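Local coordinates for protein probable M18 family aminopeptidase 1 (PDB 2GLF) that probably acts as a zinc-dependent aminopeptidase of the M18 family, removing residues from the amino ends of peptides, and here carries manganese ions, at residues E39-L44 and Y65-G70; A72-R77 and A290-K295; I122-W127 and E182-I187; M24-K29 and R34-E39. All blocks are in the same frame, centred on the assembly; numbering follows the deposited sequence.

Contact 1 (E39-L44 and Y65-G70)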
# COMPACT_ATOMS: atom_id res chain seq x y z
N GLU A 39 -4.78 -46.95 30.59
CA GLU A 39 -3.75 -47.87 30.13
C GLU A 39 -2.56 -47.89 31.10
O GLU A 39 -1.94 -48.93 31.31
CB GLU A 39 -3.31 -47.47 28.73
CG GLU A 39 -2.47 -48.50 28.00
CD GLU A 39 -2.99 -49.91 28.18
OE1 GLU A 39 -4.23 -50.08 28.33
OE2 GLU A 39 -2.17 -50.85 28.17
N ILE A 40 -2.26 -46.74 31.70
CA ILE A 40 -1.15 -46.64 32.64
C ILE A 40 -1.51 -47.31 33.96
O ILE A 40 -0.68 -47.96 34.58
CB ILE A 40 -0.76 -45.15 32.89
CG1 ILE A 40 -0.29 -44.52 31.59
CG2 ILE A 40 0.36 -45.05 33.93
CD1 ILE A 40 0.00 -43.04 31.69
N LYS A 41 -2.76 -47.15 34.38
CA LYS A 41 -3.20 -47.76 35.62
C LYS A 41 -3.12 -49.28 35.48
O LYS A 41 -2.56 -49.95 36.33
CB LYS A 41 -4.63 -47.35 35.96
CG LYS A 41 -5.12 -47.90 37.30
CD LYS A 41 -6.54 -47.45 37.63
CE LYS A 41 -6.99 -47.98 38.99
NZ LYS A 41 -7.01 -49.46 39.05
N ARG A 42 -3.67 -49.80 34.39
CA ARG A 42 -3.65 -51.24 34.12
C ARG A 42 -2.23 -51.77 34.24
O ARG A 42 -1.98 -52.74 34.95
CB ARG A 42 -4.18 -51.52 32.71
CG ARG A 42 -3.78 -52.88 32.17
CD ARG A 42 -4.15 -53.04 30.71
NE ARG A 42 -3.19 -53.88 30.01
CZ ARG A 42 -1.94 -53.52 29.73
NH1 ARG A 42 -1.50 -52.33 30.10
NH2 ARG A 42 -1.13 -54.36 29.10
N ILE A 43 -1.30 -51.13 33.53
CA ILE A 43 0.10 -51.52 33.56
C ILE A 43 0.60 -51.49 35.01
O ILE A 43 1.35 -52.37 35.44
CB ILE A 43 0.96 -50.54 32.73
CG1 ILE A 43 0.69 -50.76 31.24
CG2 ILE A 43 2.44 -50.71 33.07
CD1 ILE A 43 1.38 -49.78 30.35
N LEU A 44 0.17 -50.48 35.75
CA LEU A 44 0.56 -50.34 37.14
C LEU A 44 -0.14 -51.36 38.04
O LEU A 44 0.40 -51.75 39.08
CB LEU A 44 0.25 -48.92 37.64
CG LEU A 44 1.14 -47.79 37.13
CD1 LEU A 44 0.67 -46.45 37.70
CD2 LEU A 44 2.59 -48.07 37.54
N TYR A 65 0.27 -45.38 43.62
CA TYR A 65 -0.10 -44.47 42.56
C TYR A 65 -1.43 -43.81 42.90
O TYR A 65 -2.30 -44.43 43.51
CB TYR A 65 -0.20 -45.20 41.21
CG TYR A 65 -1.36 -46.16 41.09
CD1 TYR A 65 -2.68 -45.70 41.05
CD2 TYR A 65 -1.13 -47.53 41.00
CE1 TYR A 65 -3.75 -46.59 40.94
CE2 TYR A 65 -2.20 -48.44 40.89
CZ TYR A 65 -3.50 -47.96 40.86
OH TYR A 65 -4.55 -48.85 40.80
N ALA A 66 -1.58 -42.56 42.50
CA ALA A 66 -2.81 -41.83 42.75
C ALA A 66 -3.35 -41.34 41.42
O ALA A 66 -2.62 -40.75 40.62
CB ALA A 66 -2.53 -40.65 43.66
N VAL A 67 -4.63 -41.62 41.17
CA VAL A 67 -5.28 -41.18 39.94
C VAL A 67 -6.00 -39.89 40.33
O VAL A 67 -6.76 -39.90 41.29
CB VAL A 67 -6.32 -42.20 39.46
CG1 VAL A 67 -6.95 -41.74 38.15
CG2 VAL A 67 -5.66 -43.56 39.29
N ASN A 68 -5.75 -38.80 39.61
CA ASN A 68 -6.42 -37.55 39.96
C ASN A 68 -7.91 -37.63 39.66
O ASN A 68 -8.70 -37.93 40.55
CB ASN A 68 -5.79 -36.37 39.20
CG ASN A 68 -6.34 -35.03 39.65
OD1 ASN A 68 -5.69 -33.99 39.48
ND2 ASN A 68 -7.53 -35.04 40.23
N ARG A 69 -8.31 -37.35 38.42
CA ARG A 69 -9.73 -37.44 38.10
C ARG A 69 -9.95 -38.24 36.82
O ARG A 69 -10.84 -37.94 36.02
CB ARG A 69 -10.34 -36.04 37.96
CG ARG A 69 -10.55 -35.31 39.28
CD ARG A 69 -11.19 -33.95 39.04
NE ARG A 69 -11.53 -33.21 40.25
CZ ARG A 69 -10.65 -32.81 41.17
NH1 ARG A 69 -9.36 -33.07 41.03
NH2 ARG A 69 -11.07 -32.11 42.22
N GLY A 70 -9.13 -39.27 36.66
CA GLY A 70 -9.23 -40.11 35.48
C GLY A 70 -8.53 -39.43 34.33
O GLY A 70 -8.62 -39.86 33.18
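Leu44 and Tyr65 join helix 33-45 to strand 64-67, an alpha-on-beta packing near one edge of the mixed sheet of the M18 peptidase. The axes of helix 39-44 and strand 65-67 run roughly antiparallel, 153° between directions, and come within 10.5 Å. The apolar part lies at the helix's C-terminal end. Leu44 and Tyr65 lie alongside one another, pointing opposite ways: Leu44 CD1 rests 3.8 Å from Tyr65 CB, while Leu44 CB lies obliquely against the ring, 3.9 Å from Tyr65 CD2. With its CG set between backbone N and carbonyl carbon (chi1 69°), the Tyr65 ring lies along the end of the helix and its hydroxyl reaches Lys41. Phe49 and Ala75 pack against both Leu44 and Tyr65.

The polar part gathers at the ring's far end. The Lys41 chain, extended as far as CE, runs nearly perpendicular to the tyrosine, and its CG comes 3.9 Å from Tyr65 CZ. A bend at chi4 (-61°) then brings Lys41 NZ to Tyr65 OH at 3.1 Å, a weak hydrogen bond. Asp45 is the stronger partner of both groups, forming a salt bridge with the lysine through one oxygen and a hydrogen bond with the tyrosine through the other. Farther along the strand the lysine's methylenes touch Val67, with Lys41 CD 4.3 Å from Val67 CG2.

Contact 2 (A72-R77 and A290-K295)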
# COMPACT_ATOMS: atom_id res chain seq x y z
N ALA A 72 -5.30 -37.67 35.28
CA ALA A 72 -3.94 -37.48 35.75
C ALA A 72 -3.61 -38.63 36.68
O ALA A 72 -4.50 -39.21 37.30
CB ALA A 72 -3.82 -36.16 36.49
N ILE A 73 -2.34 -38.98 36.78
CA ILE A 73 -1.97 -40.09 37.64
C ILE A 73 -0.49 -40.05 38.01
O ILE A 73 0.38 -39.97 37.15
CB ILE A 73 -2.32 -41.43 36.96
CG1 ILE A 73 -2.06 -42.59 37.92
CG2 ILE A 73 -1.53 -41.58 35.67
CD1 ILE A 73 -2.44 -43.94 37.34
N ALA A 74 -0.23 -40.09 39.31
CA ALA A 74 1.13 -40.07 39.82
C ALA A 74 1.46 -41.45 40.39
O ALA A 74 0.66 -42.04 41.11
CB ALA A 74 1.26 -39.00 40.90
N ALA A 75 2.63 -41.97 40.03
CA ALA A 75 3.04 -43.28 40.51
C ALA A 75 4.38 -43.17 41.23
O ALA A 75 5.33 -42.63 40.68
CB ALA A 75 3.16 -44.25 39.35
N PHE A 76 4.43 -43.68 42.45
CA PHE A 76 5.68 -43.63 43.20
C PHE A 76 6.17 -45.02 43.57
O PHE A 76 5.46 -46.02 43.46
CB PHE A 76 5.52 -42.83 44.50
CG PHE A 76 4.94 -41.46 44.30
CD1 PHE A 76 3.58 -41.22 44.51
CD2 PHE A 76 5.76 -40.40 43.89
CE1 PHE A 76 3.04 -39.96 44.31
CE2 PHE A 76 5.22 -39.13 43.69
CZ PHE A 76 3.87 -38.91 43.90
N ARG A 77 7.43 -45.05 44.00
CA ARG A 77 8.09 -46.25 44.47
C ARG A 77 8.90 -45.72 45.65
O ARG A 77 10.11 -45.53 45.55
CB ARG A 77 9.00 -46.85 43.40
CG ARG A 77 8.25 -47.69 42.38
CD ARG A 77 9.19 -48.39 41.42
NE ARG A 77 10.09 -49.31 42.12
CZ ARG A 77 11.08 -49.97 41.53
NH1 ARG A 77 11.31 -49.83 40.23
NH2 ARG A 77 11.86 -50.78 42.25
N ALA A 290 -1.50 -27.69 40.42
CA ALA A 290 -2.89 -28.05 40.67
C ALA A 290 -3.09 -28.69 42.04
O ALA A 290 -4.11 -29.34 42.29
CB ALA A 290 -3.39 -28.99 39.59
N ARG A 291 -2.12 -28.52 42.92
CA ARG A 291 -2.18 -29.06 44.28
C ARG A 291 -2.04 -30.58 44.33
O ARG A 291 -1.36 -31.10 45.20
CB ARG A 291 -3.49 -28.64 44.96
CG ARG A 291 -3.47 -28.83 46.47
CD ARG A 291 -4.71 -28.27 47.13
NE ARG A 291 -4.63 -28.33 48.59
CZ ARG A 291 -3.89 -27.51 49.33
NH1 ARG A 291 -3.18 -26.55 48.76
NH2 ARG A 291 -3.87 -27.65 50.65
N PHE A 292 -2.69 -31.27 43.40
CA PHE A 292 -2.64 -32.73 43.32
C PHE A 292 -1.25 -33.31 43.60
O PHE A 292 -1.10 -34.29 44.35
CB PHE A 292 -3.10 -33.16 41.93
CG PHE A 292 -2.81 -34.59 41.61
CD1 PHE A 292 -3.35 -35.61 42.38
CD2 PHE A 292 -2.02 -34.92 40.51
CE1 PHE A 292 -3.10 -36.95 42.07
CE2 PHE A 292 -1.77 -36.25 40.19
CZ PHE A 292 -2.31 -37.27 40.97
N TYR A 293 -0.24 -32.71 42.98
CA TYR A 293 1.14 -33.12 43.12
C TYR A 293 1.64 -33.08 44.57
O TYR A 293 2.25 -34.02 45.05
CB TYR A 293 2.01 -32.24 42.23
CG TYR A 293 3.49 -32.31 42.48
CD1 TYR A 293 4.16 -33.53 42.56
CD2 TYR A 293 4.24 -31.14 42.59
CE1 TYR A 293 5.54 -33.58 42.73
CE2 TYR A 293 5.62 -31.18 42.76
CZ TYR A 293 6.27 -32.40 42.82
OH TYR A 293 7.64 -32.44 42.94
N LEU A 294 1.39 -31.97 45.25
CA LEU A 294 1.83 -31.86 46.63
C LEU A 294 0.90 -32.62 47.56
O LEU A 294 1.31 -33.11 48.61
CB LEU A 294 1.91 -30.39 47.04
CG LEU A 294 2.97 -29.62 46.26
CD1 LEU A 294 3.19 -28.27 46.92
CD2 LEU A 294 4.29 -30.41 46.22
N LYS A 295 -0.37 -32.72 47.17
CA LYS A 295 -1.34 -33.45 47.96
C LYS A 295 -0.94 -34.92 47.95
O LYS A 295 -1.19 -35.64 48.91
CB LYS A 295 -2.74 -33.30 47.36
CG LYS A 295 -3.77 -34.22 47.96
CD LYS A 295 -5.16 -33.87 47.49
CE LYS A 295 -6.10 -35.04 47.66
NZ LYS A 295 -5.72 -36.18 46.79
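A buried, mainly apolar contact sets Phe292, in the first turn of helix 292-303, against strand 73-77 on one side of the central mixed sheet. The phenyl ring does nearly all the touching, and it does so with its outer end. Phe292 CZ lies 4.0 Å from Ala74 CB and 3.9 Å from Ala74 N, which sits at the ring's edge, near its plane. Two residues before it, Ala72 CB approaches Phe292 CE2 obliquely at 4.2 Å, and the backbone at Ile73 CA passes close to CZ between the two alanines. The ring reaches this far because Phe292 CG stands opposite its own backbone N (chi1 167°), carrying the phenyl out from the helix toward the strand. With only methyl groups at Ala72 and Ala74, the ring end lies near the strand backbone, whereas Ile73 points to the other side of the sheet, against Tyr65 and Val67. Phe76 adds a second point of support, on Ala296, Leu297 and Ile300 of the same helix. Arg291, the N-cap residue, makes salt bridges with Glu310 and Asp314 of a second subunit. A helix laid on a sheet through apolar side chains is the layer packing of alpha/beta folds, here an M18 peptidase.

Contact 3 (I122-W127 and E182-I187)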
# COMPACT_ATOMS: atom_id res chain seq x y z
N ILE A 122 -3.10 -26.94 17.52
CA ILE A 122 -3.22 -27.71 16.28
C ILE A 122 -2.93 -26.74 15.14
O ILE A 122 -3.08 -25.53 15.32
CB ILE A 122 -4.66 -28.24 16.07
CG1 ILE A 122 -5.60 -27.06 15.79
CG2 ILE A 122 -5.12 -29.01 17.29
CD1 ILE A 122 -7.01 -27.45 15.41
N LYS A 123 -2.51 -27.23 13.97
CA LYS A 123 -2.28 -26.30 12.87
C LYS A 123 -3.58 -25.94 12.18
O LYS A 123 -3.71 -24.84 11.64
CB LYS A 123 -1.28 -26.86 11.86
CG LYS A 123 0.14 -26.39 12.14
CD LYS A 123 1.01 -26.42 10.91
CE LYS A 123 2.33 -25.74 11.18
NZ LYS A 123 3.15 -25.68 9.95
N LYS A 124 -4.53 -26.86 12.20
CA LYS A 124 -5.86 -26.62 11.64
C LYS A 124 -6.06 -27.14 10.23
O LYS A 124 -6.99 -27.91 9.98
CB LYS A 124 -6.21 -25.13 11.71
CG LYS A 124 -7.68 -24.82 11.93
CD LYS A 124 -7.86 -23.41 12.48
CE LYS A 124 -7.12 -23.26 13.81
NZ LYS A 124 -7.32 -21.93 14.47
N TYR A 125 -5.22 -26.72 9.29
CA TYR A 125 -5.39 -27.23 7.94
C TYR A 125 -5.03 -28.72 7.92
O TYR A 125 -5.34 -29.42 6.96
CB TYR A 125 -4.55 -26.45 6.92
CG TYR A 125 -3.07 -26.38 7.21
CD1 TYR A 125 -2.52 -25.25 7.80
CD2 TYR A 125 -2.22 -27.42 6.86
CE1 TYR A 125 -1.14 -25.16 8.04
CE2 TYR A 125 -0.84 -27.35 7.09
CZ TYR A 125 -0.31 -26.21 7.68
OH TYR A 125 1.04 -26.11 7.89
N HIS A 126 -4.40 -29.19 8.99
CA HIS A 126 -4.03 -30.60 9.11
C HIS A 126 -5.27 -31.48 9.24
O HIS A 126 -5.31 -32.59 8.72
CB HIS A 126 -3.19 -30.86 10.37
CG HIS A 126 -1.77 -30.41 10.28
ND1 HIS A 126 -0.99 -30.60 9.16
CD2 HIS A 126 -0.96 -29.84 11.21
CE1 HIS A 126 0.24 -30.17 9.40
NE2 HIS A 126 0.28 -29.70 10.64
N TRP A 127 -6.28 -30.95 9.93
CA TRP A 127 -7.51 -31.67 10.23
C TRP A 127 -8.59 -31.74 9.15
O TRP A 127 -9.69 -32.22 9.41
CB TRP A 127 -8.10 -31.13 11.54
CG TRP A 127 -7.10 -31.21 12.65
CD1 TRP A 127 -5.96 -30.46 12.80
CD2 TRP A 127 -7.06 -32.20 13.69
NE1 TRP A 127 -5.22 -30.93 13.85
CE2 TRP A 127 -5.87 -32.00 14.41
CE3 TRP A 127 -7.91 -33.25 14.06
CZ2 TRP A 127 -5.51 -32.81 15.50
CZ3 TRP A 127 -7.55 -34.05 15.14
CH2 TRP A 127 -6.36 -33.82 15.84
N GLU A 182 -14.37 -22.45 13.60
CA GLU A 182 -15.82 -22.65 13.52
C GLU A 182 -16.26 -23.63 12.44
O GLU A 182 -17.37 -24.17 12.51
CB GLU A 182 -16.52 -21.31 13.30
CG GLU A 182 -16.90 -20.59 14.58
CD GLU A 182 -17.88 -21.38 15.42
OE1 GLU A 182 -18.86 -21.90 14.87
OE2 GLU A 182 -17.66 -21.46 16.65
N ASN A 183 -15.41 -23.87 11.45
CA ASN A 183 -15.75 -24.78 10.37
C ASN A 183 -15.22 -26.19 10.55
O ASN A 183 -15.41 -27.03 9.68
CB ASN A 183 -15.24 -24.24 9.02
CG ASN A 183 -15.94 -22.97 8.59
OD1 ASN A 183 -17.11 -22.77 8.89
ND2 ASN A 183 -15.23 -22.12 7.86
N LEU A 184 -14.55 -26.47 11.67
CA LEU A 184 -14.04 -27.81 11.90
C LEU A 184 -15.19 -28.65 12.46
O LEU A 184 -15.27 -28.89 13.66
CB LEU A 184 -12.86 -27.77 12.88
CG LEU A 184 -11.69 -26.92 12.35
CD1 LEU A 184 -10.63 -26.73 13.42
CD2 LEU A 184 -11.11 -27.61 11.13
N MSE A 185 -16.08 -29.07 11.58
CA MSE A 185 -17.24 -29.86 11.97
C MSE A 185 -17.24 -31.20 11.23
O MSE A 185 -17.12 -31.23 10.01
CB MSE A 185 -18.51 -29.10 11.63
CG MSE A 185 -18.32 -27.60 11.63
SE MSE A 185 -19.96 -26.59 11.43
CE MSE A 185 -20.22 -26.79 9.52
N LEU A 186 -17.38 -32.30 11.96
CA LEU A 186 -17.42 -33.59 11.29
C LEU A 186 -18.84 -33.88 10.85
O LEU A 186 -19.81 -33.41 11.46
CB LEU A 186 -16.92 -34.73 12.20
CG LEU A 186 -16.52 -34.48 13.65
CD1 LEU A 186 -16.15 -35.80 14.30
CD2 LEU A 186 -15.37 -33.50 13.72
N ILE A 187 -18.96 -34.65 9.77
CA ILE A 187 -20.27 -35.01 9.25
C ILE A 187 -20.89 -36.10 10.13
O ILE A 187 -20.32 -37.18 10.30
CB ILE A 187 -20.15 -35.51 7.80
CG1 ILE A 187 -19.52 -34.41 6.93
CG2 ILE A 187 -21.51 -35.90 7.26
CD1 ILE A 187 -19.38 -34.77 5.47
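The loop after strand 111-119 meets the approach to edge strand 185-189 of the six-stranded antiparallel sheet, where Leu184 fits against Ile122 and Lys124. One methyl group carries the contact: Leu184 CD1 lies 3.8 Å from Lys124 CG and 4.2 Å from Ile122 CD1. The two apolar side chains meet tip to tip, whereas the lysine chain lies squarely across the leucine, offering its methylenes. Ile122 holds CG1 between backbone N and carbonyl carbon (chi1 68°), which directs CD1 toward the leucine. Leu184 sits at the centre of an inverse gamma turn; the turn lies between the 3-10 segment 182-183 and the strand, and the leucine there points toward the loop. Leu98 of strand 97-108 packs against both Ile122 and Leu184, tying the pair to the face of the antiparallel sheet.

The lysine is divided: CG joins the buried apolar cluster, while a bend at chi3 (-59°) leads NZ to Asp396 of a second subunit in a salt bridge. The preceding Lys123 serves a third subunit, joining Asp169 there, and within its own loop Lys123 NZ donates to Tyr125 OH at 3.0 Å. That hydroxyl is also hydrogen-bonded to Asp163 of the third subunit. Loop 122-127 runs near the metal site as well: the Ile122 side chain is about 6 Å from that of the metal ligand His425 and about 10 Å from a bound manganese.

Contact 4 (M24-K29 and R34-E39)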
# COMPACT_ATOMS: atom_id res chain seq x y z
N MSE A 24 4.51 -48.86 20.49
CA MSE A 24 3.42 -48.72 19.55
C MSE A 24 2.10 -49.35 20.01
O MSE A 24 1.03 -48.82 19.72
CB MSE A 24 3.83 -49.27 18.18
CG MSE A 24 4.93 -48.44 17.53
SE MSE A 24 5.35 -48.92 15.69
CE MSE A 24 6.98 -49.94 16.00
N GLU A 25 2.17 -50.46 20.74
CA GLU A 25 0.95 -51.09 21.25
C GLU A 25 0.27 -50.11 22.20
O GLU A 25 -0.91 -49.80 22.05
CB GLU A 25 1.28 -52.39 22.00
CG GLU A 25 1.78 -53.51 21.11
CD GLU A 25 0.73 -54.00 20.13
OE1 GLU A 25 1.05 -54.84 19.27
OE2 GLU A 25 -0.44 -53.54 20.22
N PHE A 26 1.03 -49.63 23.17
CA PHE A 26 0.54 -48.66 24.14
C PHE A 26 -0.09 -47.48 23.40
O PHE A 26 -1.19 -47.05 23.72
CB PHE A 26 1.70 -48.16 24.99
CG PHE A 26 1.32 -47.12 26.01
CD1 PHE A 26 0.50 -47.45 27.08
CD2 PHE A 26 1.81 -45.82 25.91
CE1 PHE A 26 0.17 -46.49 28.04
CE2 PHE A 26 1.49 -44.86 26.87
CZ PHE A 26 0.66 -45.20 27.94
N MSE A 27 0.63 -46.98 22.40
CA MSE A 27 0.19 -45.84 21.61
C MSE A 27 -1.13 -46.04 20.88
O MSE A 27 -1.91 -45.09 20.71
CB MSE A 27 1.29 -45.47 20.61
CG MSE A 27 1.56 -43.97 20.52
SE MSE A 27 1.80 -43.11 22.26
CE MSE A 27 2.71 -44.53 23.17
N SER A 28 -1.40 -47.26 20.44
CA SER A 28 -2.66 -47.52 19.74
C SER A 28 -3.82 -47.50 20.72
O SER A 28 -4.97 -47.50 20.32
CB SER A 28 -2.63 -48.89 19.05
OG SER A 28 -2.95 -49.92 19.97
N LYS A 29 -3.51 -47.48 22.02
CA LYS A 29 -4.56 -47.48 23.03
C LYS A 29 -4.69 -46.15 23.77
O LYS A 29 -5.70 -45.89 24.42
CB LYS A 29 -4.31 -48.62 24.03
CG LYS A 29 -4.15 -49.99 23.39
CD LYS A 29 -3.88 -51.09 24.42
CE LYS A 29 -5.09 -51.35 25.30
NZ LYS A 29 -4.83 -52.36 26.37
N ARG A 34 -7.80 -39.57 29.08
CA ARG A 34 -8.57 -40.49 29.91
C ARG A 34 -8.18 -41.92 29.54
O ARG A 34 -8.18 -42.81 30.39
CB ARG A 34 -10.07 -40.30 29.68
CG ARG A 34 -10.53 -38.86 29.87
CD ARG A 34 -11.99 -38.68 29.50
NE ARG A 34 -12.86 -39.01 30.61
CZ ARG A 34 -13.47 -38.12 31.37
NH1 ARG A 34 -13.31 -36.82 31.13
NH2 ARG A 34 -14.22 -38.52 32.39
N MSE A 35 -7.82 -42.13 28.28
CA MSE A 35 -7.43 -43.45 27.81
C MSE A 35 -6.02 -43.80 28.26
O MSE A 35 -5.75 -44.95 28.63
CB MSE A 35 -7.50 -43.50 26.28
CG MSE A 35 -8.72 -44.24 25.74
SE MSE A 35 -9.00 -43.93 23.84
CE MSE A 35 -10.26 -42.50 24.03
N THR A 36 -5.12 -42.83 28.21
CA THR A 36 -3.74 -43.09 28.61
C THR A 36 -3.71 -43.44 30.09
O THR A 36 -3.05 -44.39 30.48
CB THR A 36 -2.84 -41.86 28.37
OG1 THR A 36 -3.10 -41.33 27.07
CG2 THR A 36 -1.36 -42.27 28.45
N VAL A 37 -4.46 -42.70 30.90
CA VAL A 37 -4.50 -42.99 32.32
C VAL A 37 -4.95 -44.44 32.52
O VAL A 37 -4.28 -45.21 33.22
CB VAL A 37 -5.46 -42.04 33.08
CG1 VAL A 37 -5.81 -42.62 34.46
CG2 VAL A 37 -4.80 -40.68 33.25
N LYS A 38 -6.06 -44.81 31.89
CA LYS A 38 -6.58 -46.17 32.00
C LYS A 38 -5.52 -47.21 31.66
O LYS A 38 -5.38 -48.23 32.34
CB LYS A 38 -7.78 -46.37 31.07
CG LYS A 38 -8.21 -47.82 30.96
CD LYS A 38 -9.15 -48.05 29.80
CE LYS A 38 -9.29 -49.54 29.50
NZ LYS A 38 -7.96 -50.17 29.20
N GLU A 39 -4.78 -46.95 30.59
CA GLU A 39 -3.75 -47.87 30.13
C GLU A 39 -2.56 -47.89 31.10
O GLU A 39 -1.94 -48.93 31.31
CB GLU A 39 -3.31 -47.47 28.73
CG GLU A 39 -2.47 -48.50 28.00
CD GLU A 39 -2.99 -49.91 28.18
OE1 GLU A 39 -4.23 -50.08 28.33
OE2 GLU A 39 -2.17 -50.85 28.17
O HOH W 1 -6.91 -46.96 26.87
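Phe26 packs on Thr36 and Glu39 in a helical hairpin, helix 13-29 turning back through a short connection into helix 33-45. The short segments 24-29 and 34-39 run 134° apart in direction, with axes 9.8 Å apart at closest. The buried side is apolar and close. Phe26 CG stands opposite its backbone N (chi1 178°), swinging the ring across to the second helix, where Phe26 CZ lies 3.6 Å from Thr36 CG2. At the other part of the ring, the methylene Glu39 CG lies obliquely against Phe26 CD1 and CE1. Tyr255 stacks on the same phenylalanine, while Thr36 turns its hydroxyl back to the carbonyl of Thr32.

The outer side is polar and open to solvent through the exposed Lys29. This lysine comes in crosswise to Glu39, bends at chi3 and sets Lys29 NZ 3.1 Å from Glu39 OE1 in a salt bridge, the ammonium meeting the oxygen from above the carboxylate plane, 46° out of it. Lys38 adds a long ion pair to the same oxygen, and Arg42 pairs with OE2, so three positive groups probably stabilise the charged carboxylate. Where the helices join, Lys29 O lies against the Met35 side chain, 3.5 Å from Met35 CB. A water links the two backbones there, donating to Lys29 O at 2.9 Å and to Met35 O at 2.9 Å.

In the fold
Contacts 4, 1 and 2 form one continuous region, while contact 3 stands apart. Contact 4 closes first along the chain; contact 1 follows on the same helix 33-45, sharing Glu39, with centres about 11 Å apart. Contact 1 hands on to contact 2, centres again about 11 Å apart, through neighbouring strands 64-67 and 73-77 of the mixed sheet, where Ala66 N lies 2.7 Å from Ala74 O. Helix 33-45 and helix 292-303 thus cover the two faces of this part of the sheet. Contact 3 is nested within the long loop closed by contact 2, yet their centres are about 34 Å apart, and it lies on the antiparallel sheet; both touch a second subunit of the twelve-chain assembly.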